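Local coordinates for protein rhamnosidase B (Bacillus sp., PDB 2OKX) that probably hydrolyses terminal alpha-L-rhamnose residues from rhamnose-containing glycosides, as a glycoside hydrolase of family 78, at residues E610-L615 with L661-E666. Residues are numbered along the deposited sequence; the frame is centred on the assembly and turned at random.
Sequences ETPLYL and LTHYLE
His663, near the C-terminal end of helix 647-665, lays one face of its imidazole against the ring of Pro612. Pro612 CB stands 3.5 Å from the imidazole centroid and Pro612 CG rests over His663 CD2, a CH-pi contact in which the puckered, compact proline ring offers C-H groups to the flat imidazole. ND1 of His663 is hydrogen-bonded to His659 O one turn back, which helps to set the turn of the imidazole. At Tyr664, CG lies anti to the carbonyl carbon (chi1 -88°), which lets the phenol end swing in toward the loop, where Leu613 covers it. Leu613 CD2 sits 3.5 Å from the ring centroid, only 7° off the normal, so one methyl of the forked leucine end sits over the centre of the face. The phenol then reaches past this methyl, and Tyr664 OH donates to Leu613 O at 2.8 Å, tilted 18° from the carbonyl plane. A phenylalanine here would probably keep the methyl-on-ring contact but leave Leu613 O without its tyrosine donor, although it also bonds to Thr630 OG1. Leu613 belongs to a type I turn, Thr611 to Tyr614, in which Thr611 OG1 accepts from Leu613 N as an ST turn. Within the catalytic alpha-helical barrel, apolar cover and one directional hydrogen bond thus join loop to helix end.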
loop_
_atom_site.group_PDB
_atom_site.type_symbol
_atom_site.label_atom_id
_atom_site.label_comp_id
_atom_site.label_asym_id
_atom_site.label_seq_id
_atom_site.Cartn_x
_atom_site.Cartn_y
_atom_site.Cartn_z
ATOM N N GLU A 610 6.285 10.551 -18.415
ATOM C CA GLU A 610 7.394 10.547 -17.467
ATOM C C GLU A 610 8.572 9.766 -18.037
ATOM O O GLU A 610 9.719 10.188 -17.927
ATOM C CB GLU A 610 6.971 9.907 -16.142
ATOM C CG GLU A 610 7.010 10.838 -14.935
ATOM C CD GLU A 610 8.158 11.828 -14.985
ATOM O OE1 GLU A 610 8.018 12.854 -15.682
ATOM O OE2 GLU A 610 9.200 11.582 -14.340
ATOM N N THR A 611 8.280 8.616 -18.634
ATOM C CA THR A 611 9.313 7.770 -19.217
ATOM C C THR A 611 8.713 6.625 -20.027
ATOM O O THR A 611 7.781 5.952 -19.579
ATOM C CB THR A 611 10.230 7.163 -18.134
ATOM O OG1 THR A 611 10.972 6.074 -18.695
ATOM C CG2 THR A 611 9.410 6.655 -16.953
ATOM N N PRO A 612 9.247 6.389 -21.237
ATOM C CA PRO A 612 8.774 5.324 -22.124
ATOM C C PRO A 612 8.988 3.934 -21.529
ATOM O O PRO A 612 8.451 2.947 -22.033
ATOM C CB PRO A 612 9.596 5.548 -23.393
ATOM C CG PRO A 612 10.888 6.079 -22.855
ATOM C CD PRO A 612 10.404 7.085 -21.829
ATOM N N LEU A 613 9.781 3.865 -20.463
ATOM C CA LEU A 613 10.060 2.597 -19.795
ATOM C C LEU A 613 8.937 2.253 -18.809
ATOM O O LEU A 613 8.851 1.123 -18.322
ATOM C CB LEU A 613 11.403 2.667 -19.063
ATOM C CG LEU A 613 12.627 2.993 -19.931
ATOM C CD1 LEU A 613 13.881 2.983 -19.069
ATOM C CD2 LEU A 613 12.749 1.978 -21.068
ATOM N N TYR A 614 8.094 3.246 -18.530
ATOM C CA TYR A 614 6.934 3.121 -17.642
ATOM C C TYR A 614 7.250 2.967 -16.155
ATOM O O TYR A 614 8.153 2.222 -15.771
ATOM C CB TYR A 614 6.036 1.968 -18.115
ATOM C CG TYR A 614 5.448 2.170 -19.506
ATOM C CD1 TYR A 614 4.770 1.138 -20.154
ATOM C CD2 TYR A 614 5.579 3.390 -20.174
ATOM C CE1 TYR A 614 4.236 1.317 -21.437
ATOM C CE2 TYR A 614 5.054 3.580 -21.451
ATOM C CZ TYR A 614 4.384 2.541 -22.077
ATOM O OH TYR A 614 3.869 2.732 -23.343
ATOM N N LEU A 615 6.487 3.680 -15.326
ATOM C CA LEU A 615 6.660 3.655 -13.873
ATOM C C LEU A 615 6.297 2.315 -13.245
ATOM O O LEU A 615 5.396 1.625 -13.721
ATOM C CB LEU A 615 5.833 4.770 -13.225
ATOM C CG LEU A 615 6.562 6.095 -12.967
ATOM C CD1 LEU A 615 7.308 6.530 -14.217
ATOM C CD2 LEU A 615 5.565 7.157 -12.527
ATOM N N LEU A 661 8.575 -1.447 -25.400
ATOM C CA LEU A 661 9.568 -2.438 -25.804
ATOM C C LEU A 661 10.592 -1.813 -26.746
ATOM O O LEU A 661 11.780 -2.132 -26.687
ATOM C CB LEU A 661 8.900 -3.632 -26.489
ATOM C CG LEU A 661 8.228 -4.641 -25.552
ATOM C CD1 LEU A 661 7.575 -5.750 -26.372
ATOM C CD2 LEU A 661 9.272 -5.220 -24.603
ATOM N N THR A 662 10.126 -0.919 -27.610
ATOM C CA THR A 662 11.008 -0.242 -28.551
ATOM C C THR A 662 12.099 0.498 -27.785
ATOM O O THR A 662 13.277 0.425 -28.137
ATOM C CB THR A 662 10.229 0.768 -29.419
ATOM O OG1 THR A 662 9.315 0.061 -30.267
ATOM C CG2 THR A 662 11.187 1.595 -30.277
ATOM N N HIS A 663 11.708 1.198 -26.723
ATOM C CA HIS A 663 12.677 1.940 -25.931
ATOM C C HIS A 663 13.581 1.069 -25.063
ATOM O O HIS A 663 14.717 1.449 -24.780
ATOM C CB HIS A 663 11.969 3.002 -25.090
ATOM C CG HIS A 663 11.439 4.142 -25.901
ATOM N ND1 HIS A 663 10.313 4.036 -26.689
ATOM C CD2 HIS A 663 11.919 5.394 -26.096
ATOM C CE1 HIS A 663 10.121 5.173 -27.334
ATOM N NE2 HIS A 663 11.081 6.014 -26.994
ATOM N N TYR A 664 13.100 -0.094 -24.637
ATOM C CA TYR A 664 13.949 -0.968 -23.836
ATOM C C TYR A 664 15.067 -1.526 -24.715
ATOM O O TYR A 664 16.194 -1.729 -24.256
ATOM C CB TYR A 664 13.145 -2.121 -23.220
ATOM C CG TYR A 664 12.541 -1.777 -21.873
ATOM C CD1 TYR A 664 11.233 -1.315 -21.769
ATOM C CD2 TYR A 664 13.304 -1.869 -20.707
ATOM C CE1 TYR A 664 10.695 -0.945 -20.534
ATOM C CE2 TYR A 664 12.777 -1.503 -19.469
ATOM C CZ TYR A 664 11.474 -1.041 -19.390
ATOM O OH TYR A 664 10.955 -0.662 -18.170
ATOM N N LEU A 665 14.746 -1.764 -25.983
ATOM C CA LEU A 665 15.719 -2.291 -26.938
ATOM C C LEU A 665 16.859 -1.304 -27.183
ATOM O O LEU A 665 17.994 -1.706 -27.451
ATOM C CB LEU A 665 15.030 -2.627 -28.264
ATOM C CG LEU A 665 14.155 -3.882 -28.272
ATOM C CD1 LEU A 665 13.464 -4.032 -29.622
ATOM C CD2 LEU A 665 15.021 -5.095 -27.977
ATOM N N GLU A 666 16.556 -0.013 -27.090
ATOM C CA GLU A 666 17.572 1.014 -27.299
ATOM C C GLU A 666 18.607 0.980 -26.180
ATOM O O GLU A 666 19.669 1.588 -26.289
ATOM C CB GLU A 666 16.925 2.399 -27.366
ATOM C CG GLU A 666 15.931 2.568 -28.504
ATOM C CD GLU A 666 15.228 3.910 -28.465
ATOM O OE1 GLU A 666 14.321 4.136 -29.292
ATOM O OE2 GLU A 666 15.583 4.740 -27.601
#